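Local coordinates for protein ofchtiv-allosamidin (Ostrinia furnacalis, PDB 6JMB) that probably hydrolyses chitin as a group IV insect chitinase of glycosyl hydrolase family 18, and binds the inhibitor allosamidin in its substrate cleft, at residues V247-Q255 / E280-E288. Numbering follows the deposited sequence.
Sequences VPFYGRTFQ and ESGYVGYNE. With NAA (2-acetamido-2-deoxy-beta-D-allopyranose), chain B; NAA (2-acetamido-2-deoxy-beta-D-allopyranose), chain C.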
ATOM      1  N   VAL A 247      -2.246   4.107  -3.852  1.00  9.88           N
ATOM      2  CA  VAL A 247      -3.575   4.595  -3.474  1.00  9.66           C
ATOM      3  C   VAL A 247      -4.207   3.602  -2.512  1.00  9.86           C
ATOM      4  O   VAL A 247      -3.928   2.397  -2.550  1.00  9.34           O
ATOM      5  CB  VAL A 247      -4.498   4.787  -4.701  1.00  9.73           C
ATOM      6  CG1 VAL A 247      -3.899   5.800  -5.673  1.00 11.05           C
ATOM      7  CG2 VAL A 247      -4.763   3.450  -5.401  1.00 10.01           C
ATOM      8  N   PRO A 248      -5.064   4.100  -1.613  1.00  9.35           N
ATOM      9  CA  PRO A 248      -5.687   3.214  -0.618  1.00  9.76           C
ATOM     10  C   PRO A 248      -7.093   2.775  -0.999  1.00  9.61           C
ATOM     11  O   PRO A 248      -7.892   3.579  -1.488  1.00 11.19           O
ATOM     12  CB  PRO A 248      -5.736   4.104   0.627  1.00  9.73           C
ATOM     13  CG  PRO A 248      -5.996   5.487   0.051  1.00  9.63           C
ATOM     14  CD  PRO A 248      -5.305   5.528  -1.309  1.00  9.77           C
ATOM     15  N   PHE A 249      -7.418   1.507  -0.743  1.00  8.48           N
ATOM     16  CA  PHE A 249      -8.775   0.993  -0.867  1.00  9.67           C
ATOM     17  C   PHE A 249      -9.452   0.886   0.495  1.00  9.17           C
ATOM     18  O   PHE A 249     -10.387   0.096   0.670  1.00 10.13           O
ATOM     19  CB  PHE A 249      -8.784  -0.372  -1.562  1.00  9.19           C
ATOM     20  CG  PHE A 249      -8.624  -0.323  -3.063  1.00  8.35           C
ATOM     21  CD1 PHE A 249      -8.145   0.805  -3.726  1.00  9.97           C
ATOM     22  CD2 PHE A 249      -8.968  -1.434  -3.812  1.00  9.76           C
ATOM     23  CE1 PHE A 249      -8.007   0.808  -5.116  1.00 10.68           C
ATOM     24  CE2 PHE A 249      -8.836  -1.439  -5.194  1.00  9.50           C
ATOM     25  CZ  PHE A 249      -8.359  -0.316  -5.852  1.00  9.76           C
ATOM     26  N   TYR A 250      -8.966   1.643   1.467  1.00  9.50           N
ATOM     27  CA  TYR A 250      -9.508   1.663   2.812  1.00  9.82           C
ATOM     28  C   TYR A 250      -9.496   3.111   3.271  1.00  9.87           C
ATOM     29  O   TYR A 250      -8.819   3.964   2.686  1.00 10.15           O
ATOM     30  CB  TYR A 250      -8.662   0.805   3.773  1.00  9.75           C
ATOM     31  CG  TYR A 250      -7.241   1.316   3.878  1.00  9.60           C
ATOM     32  CD1 TYR A 250      -6.293   0.983   2.913  1.00  9.16           C
ATOM     33  CD2 TYR A 250      -6.853   2.148   4.917  1.00  9.66           C
ATOM     34  CE1 TYR A 250      -5.007   1.469   2.976  1.00  9.06           C
ATOM     35  CE2 TYR A 250      -5.555   2.639   4.991  1.00  9.29           C
ATOM     36  CZ  TYR A 250      -4.639   2.290   4.013  1.00  9.24           C
ATOM     37  OH  TYR A 250      -3.344   2.764   4.062  1.00 11.56           O
ATOM     38  N   GLY A 251     -10.261   3.378   4.328  1.00  9.16           N
ATOM     39  CA  GLY A 251     -10.273   4.670   4.971  1.00  9.65           C
ATOM     40  C   GLY A 251      -9.845   4.540   6.423  1.00 10.20           C
ATOM     41  O   GLY A 251      -9.642   3.435   6.941  1.00 10.22           O
ATOM     42  N   ARG A 252      -9.711   5.689   7.083  1.00  9.44           N
ATOM     43  CA  ARG A 252      -9.333   5.729   8.489  1.00 10.16           C
ATOM     44  C   ARG A 252     -10.377   6.503   9.280  1.00 10.15           C
ATOM     45  O   ARG A 252     -11.001   7.442   8.767  1.00  9.73           O
ATOM     46  CB  ARG A 252      -7.913   6.288   8.670  1.00  9.86           C
ATOM     47  CG  ARG A 252      -6.871   5.372   8.042  1.00  9.92           C
ATOM     48  CD  ARG A 252      -5.446   5.719   8.462  1.00  9.89           C
ATOM     49  NE  ARG A 252      -4.534   4.641   8.087  1.00 10.21           N
ATOM     50  CZ  ARG A 252      -4.389   3.508   8.770  1.00 10.78           C
ATOM     51  NH1 ARG A 252      -5.080   3.309   9.887  1.00 10.96           N
ATOM     52  NH2 ARG A 252      -3.543   2.572   8.343  1.00 11.25           N
ATOM     53  N   THR A 253     -10.591   6.080  10.530  1.00  9.93           N
ATOM     54  CA  THR A 253     -11.751   6.502  11.301  1.00  9.94           C
ATOM     55  C   THR A 253     -11.327   7.089  12.641  1.00 10.40           C
ATOM     56  O   THR A 253     -10.349   6.648  13.258  1.00 10.01           O
ATOM     57  CB  THR A 253     -12.742   5.345  11.525  1.00 10.94           C
ATOM     58  OG1 THR A 253     -12.208   4.444  12.498  1.00 11.30           O
ATOM     59  CG2 THR A 253     -13.012   4.582  10.225  1.00 11.77           C
ATOM     60  N   PHE A 254     -12.095   8.086  13.078  1.00  9.92           N
ATOM     61  CA  PHE A 254     -11.766   8.903  14.236  1.00 10.30           C
ATOM     62  C   PHE A 254     -13.011   9.086  15.095  1.00 10.11           C
ATOM     63  O   PHE A 254     -14.145   9.015  14.612  1.00 11.08           O
ATOM     64  CB  PHE A 254     -11.332  10.317  13.814  1.00  9.91           C
ATOM     65  CG  PHE A 254     -10.106  10.375  12.946  1.00 10.04           C
ATOM     66  CD1 PHE A 254     -10.157  10.011  11.607  1.00 10.67           C
ATOM     67  CD2 PHE A 254      -8.906  10.859  13.460  1.00 10.73           C
ATOM     68  CE1 PHE A 254      -9.023  10.096  10.803  1.00 10.64           C
ATOM     69  CE2 PHE A 254      -7.772  10.949  12.659  1.00 10.46           C
ATOM     70  CZ  PHE A 254      -7.836  10.567  11.332  1.00 10.53           C
ATOM     71  N   GLN A 255     -12.779   9.355  16.383  1.00 11.53           N
ATOM     72  CA  GLN A 255     -13.802   9.811  17.321  1.00 11.33           C
ATOM     73  C   GLN A 255     -13.554  11.296  17.546  1.00 11.59           C
ATOM     74  O   GLN A 255     -12.521  11.675  18.104  1.00 12.61           O
ATOM     75  CB  GLN A 255     -13.676   9.052  18.643  1.00 12.46           C
ATOM     76  CG  GLN A 255     -14.676   9.487  19.704  1.00 15.08           C
ATOM     77  CD  GLN A 255     -14.369   8.916  21.080  1.00 18.89           C
ATOM     78  OE1 GLN A 255     -13.221   8.621  21.407  1.00 20.14           O
ATOM     79  NE2 GLN A 255     -15.408   8.756  21.894  1.00 23.21           N
ATOM     80  N   GLU A 280     -11.269  -3.674  13.138  1.00 15.21           N
ATOM     81  CA  GLU A 280     -10.202  -2.959  13.837  1.00 15.88           C
ATOM     82  C   GLU A 280     -10.579  -1.486  13.919  1.00 14.68           C
ATOM     83  O   GLU A 280     -10.643  -0.806  12.891  1.00 14.01           O
ATOM     84  CB  GLU A 280      -8.867  -3.128  13.113  1.00 18.15           C
ATOM     85  CG  GLU A 280      -7.670  -2.644  13.914  1.00 23.50           C
ATOM     86  CD  GLU A 280      -7.503  -3.399  15.217  1.00 35.27           C
ATOM     87  OE1 GLU A 280      -7.596  -4.645  15.199  1.00 40.13           O
ATOM     88  OE2 GLU A 280      -7.285  -2.746  16.260  1.00 48.38           O
ATOM     89  N   SER A 281     -10.824  -0.990  15.131  1.00 13.67           N
ATOM     90  CA  SER A 281     -11.126   0.426  15.301  1.00 12.94           C
ATOM     91  C   SER A 281     -10.014   1.272  14.695  1.00 12.34           C
ATOM     92  O   SER A 281      -8.827   1.007  14.904  1.00 14.17           O
ATOM     93  CB  SER A 281     -11.276   0.755  16.785  1.00 17.09           C
ATOM     94  OG  SER A 281     -12.355   0.038  17.356  1.00 31.38           O
ATOM     95  N   GLY A 282     -10.403   2.276  13.914  1.00 11.48           N
ATOM     96  CA  GLY A 282      -9.456   3.176  13.287  1.00 11.86           C
ATOM     97  C   GLY A 282      -9.299   3.010  11.792  1.00 10.51           C
ATOM     98  O   GLY A 282      -8.708   3.884  11.156  1.00 10.36           O
ATOM     99  N   TYR A 283      -9.793   1.928  11.202  1.00 11.06           N
ATOM    100  CA  TYR A 283      -9.775   1.837   9.749  1.00 10.67           C
ATOM    101  C   TYR A 283     -10.985   1.046   9.282  1.00 10.29           C
ATOM    102  O   TYR A 283     -11.636   0.343  10.063  1.00 11.03           O
ATOM    103  CB  TYR A 283      -8.432   1.321   9.186  1.00 12.54           C
ATOM    104  CG  TYR A 283      -8.325  -0.177   8.992  1.00 14.22           C
ATOM    105  CD1 TYR A 283      -7.891  -0.999  10.024  1.00 23.85           C
ATOM    106  CD2 TYR A 283      -8.612  -0.765   7.765  1.00 16.41           C
ATOM    107  CE1 TYR A 283      -7.770  -2.368   9.846  1.00 27.36           C
ATOM    108  CE2 TYR A 283      -8.497  -2.139   7.583  1.00 19.93           C
ATOM    109  CZ  TYR A 283      -8.078  -2.929   8.627  1.00 21.19           C
ATOM    110  OH  TYR A 283      -7.959  -4.291   8.453  1.00 32.16           O
ATOM    111  N   VAL A 284     -11.307   1.210   8.003  1.00 10.42           N
ATOM    112  CA  VAL A 284     -12.474   0.563   7.413  1.00 11.37           C
ATOM    113  C   VAL A 284     -12.197   0.361   5.931  1.00 10.35           C
ATOM    114  O   VAL A 284     -11.621   1.232   5.274  1.00 10.62           O
ATOM    115  CB  VAL A 284     -13.750   1.393   7.682  1.00 10.68           C
ATOM    116  CG1 VAL A 284     -13.670   2.766   7.025  1.00 11.32           C
ATOM    117  CG2 VAL A 284     -14.987   0.637   7.243  1.00 12.59           C
ATOM    118  N   GLY A 285     -12.562  -0.804   5.406  1.00  9.76           N
ATOM    119  CA  GLY A 285     -12.405  -1.030   3.982  1.00  9.49           C
ATOM    120  C   GLY A 285     -13.410  -0.222   3.183  1.00  9.60           C
ATOM    121  O   GLY A 285     -14.489   0.120   3.665  1.00 10.08           O
ATOM    122  N   TYR A 286     -13.044   0.113   1.940  1.00  9.15           N
ATOM    123  CA  TYR A 286     -14.008   0.794   1.079  1.00  9.91           C
ATOM    124  C   TYR A 286     -15.285  -0.026   0.926  1.00  9.89           C
ATOM    125  O   TYR A 286     -16.389   0.531   0.954  1.00 10.18           O
ATOM    126  CB  TYR A 286     -13.411   1.129  -0.295  1.00 10.84           C
ATOM    127  CG  TYR A 286     -14.445   1.749  -1.206  1.00 10.84           C
ATOM    128  CD1 TYR A 286     -14.818   3.079  -1.054  1.00 13.06           C
ATOM    129  CD2 TYR A 286     -15.095   0.990  -2.177  1.00 12.84           C
ATOM    130  CE1 TYR A 286     -15.790   3.647  -1.869  1.00 13.72           C
ATOM    131  CE2 TYR A 286     -16.072   1.546  -2.989  1.00 13.42           C
ATOM    132  CZ  TYR A 286     -16.407   2.874  -2.831  1.00 14.30           C
ATOM    133  OH  TYR A 286     -17.379   3.444  -3.633  1.00 19.46           O
ATOM    134  N   ASN A 287     -15.155  -1.348   0.752  1.00  9.91           N
ATOM    135  CA  ASN A 287     -16.335  -2.204   0.648  1.00 10.56           C
ATOM    136  C   ASN A 287     -17.243  -2.022   1.854  1.00 10.67           C
ATOM    137  O   ASN A 287     -18.468  -1.905   1.713  1.00 13.21           O
ATOM    138  CB  ASN A 287     -15.935  -3.678   0.479  1.00 10.89           C
ATOM    139  CG  ASN A 287     -15.159  -4.237   1.670  1.00 11.07           C
ATOM    140  OD1 ASN A 287     -14.279  -3.580   2.233  1.00 11.92           O
ATOM    141  ND2 ASN A 287     -15.472  -5.480   2.040  1.00 15.34           N
ATOM    142  N   GLU A 288     -16.653  -1.949   3.044  1.00 10.55           N
ATOM    143  CA  GLU A 288     -17.441  -1.804   4.260  1.00 10.53           C
ATOM    144  C   GLU A 288     -18.043  -0.416   4.358  1.00 11.21           C
ATOM    145  O   GLU A 288     -19.213  -0.267   4.725  1.00 11.96           O
ATOM    146  CB  GLU A 288     -16.555  -2.083   5.471  1.00 11.30           C
ATOM    147  CG  GLU A 288     -16.033  -3.505   5.526  1.00 12.54           C
ATOM    148  CD  GLU A 288     -15.007  -3.707   6.610  1.00 13.40           C
ATOM    149  OE1 GLU A 288     -14.034  -2.923   6.679  1.00 11.58           O
ATOM    150  OE2 GLU A 288     -15.172  -4.657   7.405  1.00 13.70           O
TER
HETATM  151  C1  NAA B   2      -3.286  -7.096  10.276  1.00 22.12           C
HETATM  152  C2  NAA B   2      -3.035  -8.419  10.986  1.00 23.97           C
HETATM  153  C3  NAA B   2      -4.319  -9.017  11.492  1.00 26.48           C
HETATM  154  C4  NAA B   2      -5.106  -8.083  12.347  1.00 31.79           C
HETATM  155  C5  NAA B   2      -5.319  -6.756  11.611  1.00 30.58           C
HETATM  156  C6  NAA B   2      -5.896  -5.698  12.479  1.00 35.08           C
HETATM  157  C7  NAA B   2      -0.973  -9.596   9.961  1.00 25.33           C
HETATM  158  C8  NAA B   2      -0.383 -10.553   8.912  1.00 25.21           C
HETATM  159  N2  NAA B   2      -2.450  -9.346   9.985  1.00 22.07           N
HETATM  160  O3  NAA B   2      -5.142  -9.275  10.334  1.00 35.82           O
HETATM  161  O4  NAA B   2      -6.397  -8.674  12.556  1.00 40.60           O
HETATM  162  O5  NAA B   2      -4.035  -6.169  11.163  1.00 29.19           O
HETATM  163  O6  NAA B   2      -5.448  -4.457  11.904  1.00 48.54           O
HETATM  164  O7  NAA B   2      -0.253  -9.047  10.771  1.00 27.22           O
HETATM  165  C1  NAA C   1      -1.435  -3.408   7.207  1.00 11.11           C
HETATM  166  C2  NAA C   1      -2.871  -3.763   7.555  1.00 10.81           C
HETATM  167  C3  NAA C   1      -2.978  -4.523   8.822  1.00 13.48           C
HETATM  168  C4  NAA C   1      -2.114  -5.769   8.778  1.00 14.28           C
HETATM  169  C5  NAA C   1      -0.679  -5.375   8.456  1.00 11.56           C
HETATM  170  C6  NAA C   1       0.241  -6.551   8.331  1.00 10.66           C
HETATM  171  C7  NAA C   1      -4.599  -2.117   6.623  1.00 12.82           C
HETATM  172  C8  NAA C   1      -5.264  -0.739   6.701  1.00 14.88           C
HETATM  173  N2  NAA C   1      -3.562  -2.431   7.637  1.00 12.91           N
HETATM  174  O3  NAA C   1      -2.556  -3.640   9.907  1.00 14.96           O
HETATM  175  O4  NAA C   1      -2.099  -6.475  10.036  1.00 15.49           O
HETATM  176  O5  NAA C   1      -0.661  -4.678   7.172  1.00 10.91           O
HETATM  177  O6  NAA C   1       1.542  -6.050   8.116  1.00 11.54           O
HETATM  178  O7  NAA C   1      -4.896  -2.907   5.810  1.00 12.03           O
HETATM  179  O   HOH W   1      -6.357   5.188  11.818  1.00 10.45           O
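Gly282 O is gripped by two groups. Thr253 N donates to it at 3.0 Å from well above the carbonyl plane. A water donates to the same oxygen and accepts from Arg252 NH1, tying the guanidinium to the turn from Glu280 to Tyr283. The antiparallel ladder continues at the hydrogen-bonded pair Gly251 and Val284. There Gly251 N reaches Val284 O at 2.7 Å, nearly straight, and Val284 N returns a bond to Gly251 O. At the far end Tyr286 N, in the first turn of helix 286-295, bonds Phe249 O at 2.9 Å.

CG2 of Thr253 meets CG1 of Val284 at 3.7 Å, on the face opposite Tyr250, Arg252 and Tyr283. CG of Tyr250 sits between its backbone N and carbonyl carbon (chi1 61°), which turns the ring up to the sugar. Methyl C8 of the chain C N-acetylallosamine sits 3.7 Å from Tyr250 CD2, over one ring face. The same methyl lies over a face of Tyr283, 3.5 Å from CD2. Without the ring of Tyr283, as with an alanine here, this methyl would probably keep Tyr250 but lose its second aromatic wall. Tyr250 OH is hydrogen-bonded to Asp194 OD1, and Arg252 NH2 makes a salt bridge with the same oxygen. The ladder extends barrel strand 243-256 by strand 283-285, bringing Tyr283 beside Tyr250 in the sugar-binding cleft of this family 18 TIM barrel.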